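Local atomic coordinates of geranylgeranyl pyrophosphate synthase (Corynebacterium glutamicum, PDB entry 3LMD), a protein that probably builds prenyl diphosphates for isoprenoid biosynthesis, as a metal-dependent member of the FPP/GGPP synthase family. Residues A38-A43 against A85-E90; P79-L84 against E338-L343. All blocks are in the same frame, centred on the assembly; numbering follows the deposited sequence.

Contact 1: residues A38-A43 against A85-E90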
ATOM      1  N   ALA A  38      28.184 -18.050  11.442  1.00 51.98           N
ATOM      2  CA  ALA A  38      28.798 -17.651  10.166  1.00 52.75           C
ATOM      3  C   ALA A  38      27.843 -17.751   8.962  1.00 52.43           C
ATOM      4  O   ALA A  38      27.808 -16.863   8.092  1.00 43.43           O
ATOM      5  CB  ALA A  38      30.055 -18.475   9.905  1.00 49.62           C
ATOM      6  N   ARG A  39      27.113 -18.860   8.891  1.00 47.64           N
ATOM      7  CA  ARG A  39      26.172 -19.112   7.809  1.00 47.57           C
ATOM      8  C   ARG A  39      25.068 -18.051   7.821  1.00 40.44           C
ATOM      9  O   ARG A  39      24.744 -17.460   6.788  1.00 39.13           O
ATOM     10  CB  ARG A  39      25.543 -20.500   7.971  1.00 53.79           C
ATOM     11  CG  ARG A  39      26.468 -21.666   7.638  1.00 65.62           C
ATOM     12  CD  ARG A  39      25.694 -22.987   7.563  1.00 68.41           C
ATOM     13  NE  ARG A  39      24.793 -23.205   8.706  1.00 68.07           N
ATOM     14  CZ  ARG A  39      25.146 -23.800   9.849  1.00 67.36           C
ATOM     15  NH1 ARG A  39      26.388 -24.227  10.030  1.00 52.04           N
ATOM     16  NH2 ARG A  39      24.258 -23.959  10.824  1.00 58.83           N
ATOM     17  N   ILE A  40      24.522 -17.805   9.005  1.00 39.10           N
ATOM     18  CA  ILE A  40      23.482 -16.808   9.197  1.00 38.93           C
ATOM     19  C   ILE A  40      24.003 -15.404   8.859  1.00 43.65           C
ATOM     20  O   ILE A  40      23.389 -14.701   8.067  1.00 36.60           O
ATOM     21  CB  ILE A  40      22.925 -16.865  10.630  1.00 39.37           C
ATOM     22  CG1 ILE A  40      22.137 -18.165  10.834  1.00 41.08           C
ATOM     23  CG2 ILE A  40      22.055 -15.667  10.932  1.00 39.85           C
ATOM     24  CD1 ILE A  40      20.904 -18.300   9.966  1.00 38.33           C
ATOM     25  N   ASN A  41      25.139 -15.006   9.438  1.00 41.49           N
ATOM     26  CA  ASN A  41      25.780 -13.727   9.082  1.00 38.76           C
ATOM     27  C   ASN A  41      25.972 -13.523   7.568  1.00 36.27           C
ATOM     28  O   ASN A  41      25.650 -12.455   7.043  1.00 36.63           O
ATOM     29  CB  ASN A  41      27.103 -13.517   9.830  1.00 42.79           C
ATOM     30  CG  ASN A  41      26.892 -13.140  11.293  1.00 53.00           C
ATOM     31  OD1 ASN A  41      25.782 -12.793  11.705  1.00 53.93           O
ATOM     32  ND2 ASN A  41      27.950 -13.213  12.081  1.00 55.20           N
ATOM     33  N   ASP A  42      26.477 -14.535   6.872  1.00 32.88           N
ATOM     34  CA  ASP A  42      26.641 -14.457   5.411  1.00 40.44           C
ATOM     35  C   ASP A  42      25.304 -14.257   4.697  1.00 39.95           C
ATOM     36  O   ASP A  42      25.208 -13.514   3.727  1.00 34.13           O
ATOM     37  CB  ASP A  42      27.254 -15.738   4.854  1.00 42.06           C
ATOM     38  CG  ASP A  42      28.711 -15.905   5.240  1.00 58.51           C
ATOM     39  OD1 ASP A  42      29.263 -14.988   5.884  1.00 54.05           O
ATOM     40  OD2 ASP A  42      29.296 -16.960   4.905  1.00 66.55           O
ATOM     41  N   ALA A  43      24.285 -14.963   5.148  1.00 32.86           N
ATOM     42  CA  ALA A  43      22.984 -14.818   4.513  1.00 35.71           C
ATOM     43  C   ALA A  43      22.370 -13.439   4.842  1.00 32.20           C
ATOM     44  O   ALA A  43      21.688 -12.866   3.994  1.00 33.26           O
ATOM     45  CB  ALA A  43      22.056 -15.958   4.911  1.00 38.18           C
ATOM     46  N   ALA A  85      14.570 -19.894  10.688  1.00 24.89           N
ATOM     47  CA  ALA A  85      13.512 -20.827  10.351  1.00 25.01           C
ATOM     48  C   ALA A  85      13.893 -21.691   9.158  1.00 29.33           C
ATOM     49  O   ALA A  85      13.517 -22.857   9.100  1.00 30.73           O
ATOM     50  CB  ALA A  85      12.178 -20.074  10.026  1.00 24.55           C
ATOM     51  N   SER A  86      14.590 -21.115   8.180  1.00 25.93           N
ATOM     52  CA  SER A  86      14.953 -21.882   6.984  1.00 25.96           C
ATOM     53  C   SER A  86      15.924 -23.020   7.327  1.00 29.46           C
ATOM     54  O   SER A  86      16.032 -23.981   6.592  1.00 29.92           O
ATOM     55  CB  SER A  86      15.556 -20.989   5.885  1.00 29.48           C
ATOM     56  OG  SER A  86      16.927 -20.703   6.148  1.00 29.12           O
ATOM     57  N   GLU A  87      16.596 -22.925   8.457  1.00 28.29           N
ATOM     58  CA  GLU A  87      17.560 -23.975   8.846  1.00 33.01           C
ATOM     59  C   GLU A  87      16.861 -25.311   9.055  1.00 40.78           C
ATOM     60  O   GLU A  87      17.525 -26.349   9.116  1.00 35.98           O
ATOM     61  CB  GLU A  87      18.340 -23.574  10.103  1.00 29.54           C
ATOM     62  CG  GLU A  87      19.331 -22.451   9.842  1.00 34.43           C
ATOM     63  CD  GLU A  87      20.570 -22.934   9.040  1.00 45.81           C
ATOM     64  OE1 GLU A  87      20.691 -24.144   8.785  1.00 45.77           O
ATOM     65  OE2 GLU A  87      21.434 -22.112   8.702  1.00 52.20           O
ATOM     66  N   PHE A  88      15.526 -25.298   9.125  1.00 32.64           N
ATOM     67  CA  PHE A  88      14.775 -26.528   9.338  1.00 33.74           C
ATOM     68  C   PHE A  88      14.343 -27.213   8.052  1.00 33.26           C
ATOM     69  O   PHE A  88      13.712 -28.255   8.103  1.00 36.16           O
ATOM     70  CB  PHE A  88      13.554 -26.310  10.267  1.00 34.76           C
ATOM     71  CG  PHE A  88      13.928 -26.001  11.685  1.00 34.74           C
ATOM     72  CD1 PHE A  88      14.181 -27.019  12.594  1.00 34.89           C
ATOM     73  CD2 PHE A  88      14.078 -24.677  12.101  1.00 26.94           C
ATOM     74  CE1 PHE A  88      14.551 -26.718  13.914  1.00 30.96           C
ATOM     75  CE2 PHE A  88      14.430 -24.354  13.378  1.00 25.99           C
ATOM     76  CZ  PHE A  88      14.686 -25.387  14.320  1.00 33.84           C
ATOM     77  N   GLY A  89      14.665 -26.645   6.896  1.00 30.99           N
ATOM     78  CA  GLY A  89      14.214 -27.266   5.638  1.00 37.04           C
ATOM     79  C   GLY A  89      15.405 -27.893   4.911  1.00 37.20           C
ATOM     80  O   GLY A  89      16.525 -27.830   5.397  1.00 36.14           O
ATOM     81  N   GLU A  90      15.171 -28.459   3.734  1.00 39.85           N
ATOM     82  CA  GLU A  90      16.245 -29.063   2.939  1.00 46.02           C
ATOM     83  C   GLU A  90      17.098 -28.040   2.190  1.00 48.96           C
ATOM     84  O   GLU A  90      18.203 -28.352   1.762  1.00 46.56           O
ATOM     85  CB  GLU A  90      15.666 -30.063   1.925  1.00 47.94           C
ATOM     86  CG  GLU A  90      14.606 -30.996   2.482  1.00 62.99           C
ATOM     87  CD  GLU A  90      14.089 -31.978   1.431  1.00 82.70           C
ATOM     88  OE1 GLU A  90      14.897 -32.429   0.589  1.00 83.68           O
ATOM     89  OE2 GLU A  90      12.878 -32.300   1.446  1.00 85.02           O
TER
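The carboxylate oxygen OE2 of Glu87 meets NE of Arg39 at 3.5 Å, a long salt bridge with no hydrogen bond in it. The oxygen lies at the edge of the guanidinium, in its plane, but the carboxylate itself is turned 71° from that plane. A flat, two-pronged pairing is therefore ruled out: NH2 of Arg39 stays 4.0 Å from the same OE2, and OE1 is no nearer to it. The attraction is mainly electrostatic and probably modest, since Arg39 is solvent-exposed.

Two bends bring the charges together. Arg39 runs out nearly straight through chi2 and then turns at chi3 (-48°), while Glu87 folds at chi2 (-73°), which suits long, flexible side chains bridging backbones whose nearest CA atoms, those of Ile40 and Glu87, are 9.3 Å apart. The branched Ile40 is the buried member of the contact: its CD1 comes to 4.1 Å from Glu87 OE2, an apolar methyl beside the charged group.

Glu87 is the second residue of a type I turn from Ser86 to Gly89. Ser86 is buried, and its hydroxyl is satisfied by bonds to both Leu83 O and Leu93 N, which tie the turn to the chain that follows. The contact thus joins helix 34-55 to the turn at the C-terminal end of helix 77-86, and Ile40 also packs on Leu83 and Leu84 of that helix; Val336 of helix 335-349 touches Glu87, and helix 95-118 packs against Ala43 and Ser86.

Contact 2: residues P79-L84 against E338-L343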
ATOM      1  N   PRO A  79      14.095 -10.544   9.277  1.00 26.82           N
ATOM      2  CA  PRO A  79      14.793 -11.416   8.319  1.00 27.80           C
ATOM      3  C   PRO A  79      15.686 -12.445   9.014  1.00 27.39           C
ATOM      4  O   PRO A  79      15.787 -13.571   8.533  1.00 29.81           O
ATOM      5  CB  PRO A  79      15.611 -10.446   7.444  1.00 31.18           C
ATOM      6  CG  PRO A  79      15.416  -9.049   8.038  1.00 29.89           C
ATOM      7  CD  PRO A  79      14.272  -9.092   8.998  1.00 26.12           C
ATOM      8  N   MET A  80      16.302 -12.086  10.138  1.00 24.64           N
ATOM      9  CA  MET A  80      17.131 -13.053  10.869  1.00 30.29           C
ATOM     10  C   MET A  80      16.299 -14.260  11.283  1.00 32.48           C
ATOM     11  O   MET A  80      16.735 -15.405  11.169  1.00 26.37           O
ATOM     12  CB  MET A  80      17.763 -12.413  12.135  1.00 27.12           C
ATOM     13  CG  MET A  80      18.754 -13.361  12.855  1.00 41.16           C
ATOM     14  SD  MET A  80      19.253 -12.872  14.562  1.00 41.87           S
ATOM     15  CE  MET A  80      17.860 -13.526  15.494  1.00 40.70           C
ATOM     16  N   PHE A  81      15.093 -14.004  11.788  1.00 27.47           N
ATOM     17  CA  PHE A  81      14.187 -15.094  12.159  1.00 27.29           C
ATOM     18  C   PHE A  81      13.811 -15.956  10.953  1.00 28.31           C
ATOM     19  O   PHE A  81      13.779 -17.179  11.054  1.00 25.73           O
ATOM     20  CB  PHE A  81      12.927 -14.559  12.863  1.00 23.69           C
ATOM     21  CG  PHE A  81      11.948 -15.663  13.251  1.00 27.59           C
ATOM     22  CD1 PHE A  81      12.398 -16.819  13.882  1.00 37.22           C
ATOM     23  CD2 PHE A  81      10.610 -15.564  12.946  1.00 23.38           C
ATOM     24  CE1 PHE A  81      11.496 -17.840  14.226  1.00 37.29           C
ATOM     25  CE2 PHE A  81       9.700 -16.567  13.314  1.00 24.11           C
ATOM     26  CZ  PHE A  81      10.139 -17.692  13.940  1.00 30.30           C
ATOM     27  N   ALA A  82      13.551 -15.332   9.801  1.00 24.87           N
ATOM     28  CA  ALA A  82      13.251 -16.100   8.577  1.00 24.99           C
ATOM     29  C   ALA A  82      14.443 -17.021   8.188  1.00 22.91           C
ATOM     30  O   ALA A  82      14.255 -18.177   7.734  1.00 25.98           O
ATOM     31  CB  ALA A  82      12.948 -15.147   7.399  1.00 25.36           C
ATOM     32  N   LEU A  83      15.651 -16.494   8.334  1.00 24.02           N
ATOM     33  CA  LEU A  83      16.859 -17.280   8.010  1.00 28.81           C
ATOM     34  C   LEU A  83      17.014 -18.470   8.989  1.00 30.52           C
ATOM     35  O   LEU A  83      17.303 -19.589   8.565  1.00 29.82           O
ATOM     36  CB  LEU A  83      18.130 -16.414   8.041  1.00 26.29           C
ATOM     37  CG  LEU A  83      18.232 -15.208   7.071  1.00 29.40           C
ATOM     38  CD1 LEU A  83      19.520 -14.418   7.218  1.00 28.61           C
ATOM     39  CD2 LEU A  83      18.015 -15.568   5.616  1.00 30.82           C
ATOM     40  N   LEU A  84      16.832 -18.216  10.283  1.00 27.81           N
ATOM     41  CA  LEU A  84      16.843 -19.295  11.285  1.00 27.96           C
ATOM     42  C   LEU A  84      15.795 -20.339  10.990  1.00 28.81           C
ATOM     43  O   LEU A  84      16.076 -21.558  11.026  1.00 28.69           O
ATOM     44  CB  LEU A  84      16.691 -18.713  12.707  1.00 25.16           C
ATOM     45  CG  LEU A  84      17.860 -17.827  13.149  1.00 30.42           C
ATOM     46  CD1 LEU A  84      17.545 -17.124  14.467  1.00 28.03           C
ATOM     47  CD2 LEU A  84      19.087 -18.719  13.314  1.00 33.54           C
ATOM     48  N   GLU A 338      17.628 -24.320  19.823  1.00 29.88           N
ATOM     49  CA  GLU A 338      17.997 -23.738  21.109  1.00 33.44           C
ATOM     50  C   GLU A 338      18.301 -22.238  21.007  1.00 38.19           C
ATOM     51  O   GLU A 338      18.099 -21.507  21.969  1.00 31.74           O
ATOM     52  CB  GLU A 338      19.193 -24.484  21.739  1.00 39.27           C
ATOM     53  CG  GLU A 338      18.843 -25.916  22.253  1.00 38.30           C
ATOM     54  CD  GLU A 338      17.527 -25.989  23.057  1.00 38.51           C
ATOM     55  OE1 GLU A 338      17.343 -25.221  24.036  1.00 39.60           O
ATOM     56  OE2 GLU A 338      16.673 -26.825  22.711  1.00 37.91           O
ATOM     57  N   ALA A 339      18.797 -21.792  19.848  1.00 34.84           N
ATOM     58  CA  ALA A 339      18.991 -20.361  19.596  1.00 32.35           C
ATOM     59  C   ALA A 339      17.624 -19.635  19.583  1.00 27.95           C
ATOM     60  O   ALA A 339      17.490 -18.520  20.110  1.00 31.58           O
ATOM     61  CB  ALA A 339      19.708 -20.162  18.232  1.00 32.97           C
ATOM     62  N   LEU A 340      16.624 -20.268  18.981  1.00 27.92           N
ATOM     63  CA  LEU A 340      15.283 -19.699  19.000  1.00 29.96           C
ATOM     64  C   LEU A 340      14.770 -19.640  20.407  1.00 32.54           C
ATOM     65  O   LEU A 340      14.216 -18.626  20.814  1.00 32.49           O
ATOM     66  CB  LEU A 340      14.315 -20.471  18.107  1.00 30.67           C
ATOM     67  CG  LEU A 340      14.670 -20.375  16.622  1.00 30.19           C
ATOM     68  CD1 LEU A 340      13.813 -21.329  15.867  1.00 28.50           C
ATOM     69  CD2 LEU A 340      14.502 -18.919  16.090  1.00 31.50           C
ATOM     70  N   ARG A 341      14.954 -20.704  21.159  1.00 30.40           N
ATOM     71  CA  ARG A 341      14.522 -20.730  22.521  1.00 30.28           C
ATOM     72  C   ARG A 341      15.219 -19.659  23.321  1.00 36.74           C
ATOM     73  O   ARG A 341      14.602 -18.949  24.057  1.00 31.63           O
ATOM     74  CB  ARG A 341      14.764 -22.095  23.141  1.00 33.22           C
ATOM     75  CG  ARG A 341      14.017 -22.333  24.435  1.00 34.37           C
ATOM     76  CD  ARG A 341      14.556 -23.462  25.280  1.00 37.09           C
ATOM     77  NE  ARG A 341      14.683 -24.731  24.582  1.00 37.31           N
ATOM     78  CZ  ARG A 341      13.691 -25.552  24.333  1.00 36.41           C
ATOM     79  NH1 ARG A 341      12.479 -25.242  24.694  1.00 35.34           N
ATOM     80  NH2 ARG A 341      13.915 -26.669  23.700  1.00 34.85           N
ATOM     81  N   ASN A 342      16.517 -19.541  23.153  1.00 31.20           N
ATOM     82  CA  ASN A 342      17.292 -18.621  23.936  1.00 31.20           C
ATOM     83  C   ASN A 342      16.903 -17.195  23.690  1.00 37.83           C
ATOM     84  O   ASN A 342      16.955 -16.398  24.561  1.00 38.28           O
ATOM     85  CB  ASN A 342      18.773 -18.770  23.676  1.00 37.99           C
ATOM     86  CG  ASN A 342      19.334 -20.074  24.188  1.00 53.02           C
ATOM     87  OD1 ASN A 342      20.434 -20.443  23.835  1.00 59.75           O
ATOM     88  ND2 ASN A 342      18.585 -20.779  24.995  1.00 50.95           N
ATOM     89  N   LEU A 343      16.517 -16.866  22.489  1.00 35.34           N
ATOM     90  CA  LEU A 343      16.128 -15.516  22.277  1.00 38.42           C
ATOM     91  C   LEU A 343      14.809 -15.131  22.909  1.00 38.41           C
ATOM     92  O   LEU A 343      14.615 -14.018  23.309  1.00 37.71           O
ATOM     93  CB  LEU A 343      16.211 -15.134  20.835  1.00 43.13           C
ATOM     94  CG  LEU A 343      15.270 -15.670  19.822  1.00 54.55           C
ATOM     95  CD1 LEU A 343      14.145 -14.785  19.786  1.00 48.42           C
ATOM     96  CD2 LEU A 343      15.965 -15.635  18.518  1.00 58.89           C
TER
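The Phe81 ring turns its edge to helix 335-349: methyl CD2 of Leu340 lies near the ring plane, 3.7 Å from CE1 and equally close to CD1. The two side chains cross at about a right angle. With CG anti to the backbone N (chi1 179°), the phenyl group is carried across to a partner that its CB does not face directly. Phe228 of helix 219-246 also touches both Phe81 and Leu340. Within segment 338-343, and not crossing to 79-84, the Arg341 guanidinium takes the Glu338 carboxylate at its edge, in plane. NE binds OE1 at 2.8 Å and NH2 binds OE2 in a nearly straight bond, a side-on pair that fixes the rotation of the guanidinium. Asn325 takes its NH1. This charged pair lies on a partly exposed side of the helix, apart from the apolar interface.

Segments 79-84 and 338-343 run roughly antiparallel (148° between their directions), their axes 11.5 Å apart at closest, a spacing that long apolar side chains can bridge. Both belong to the all-helical prenyl synthase fold, and the contact brings the C-terminal helix 335-349 against helix 77-86 from early in the chain.

Leu340 CD2 serves a second partner as well. Leu84 slides past it in the opposite direction, CD1 coming to 3.9 Å, and the two side chains lie alongside with no directional demand. Further along, Met80 and Leu343 reach toward each other tip to tip, CE to CD2 at 4.1 Å; unbranched and flexible, the methionine bends at chi3 (83°) to bring its methyl there. Leu343 also packs on Phe236 of helix 219-246.

In the fold
Contacts 1 and 2 lie about 10 Å apart, centre to centre, on the same side of the chain's centre, and share helix 77-86. Along the chain their segments alternate: 38-43, 79-84, 85-90, then 338-343, so a helix near the N-terminus and one near the C-terminus meet the same short helix. They also touch directly, Ile40 CD1 lying 3.8 Å from Leu84 CD2 and Phe88 CE2 4.0 Å from Leu340 CD1. Contact 1 is partly buried, whereas all the touching residues of contact 2 are buried. Together they join helices 34-55, 77-86 and 335-349 into one packed region away from the metal-binding residues Asp115, Asp119, Glu302 and Ser305.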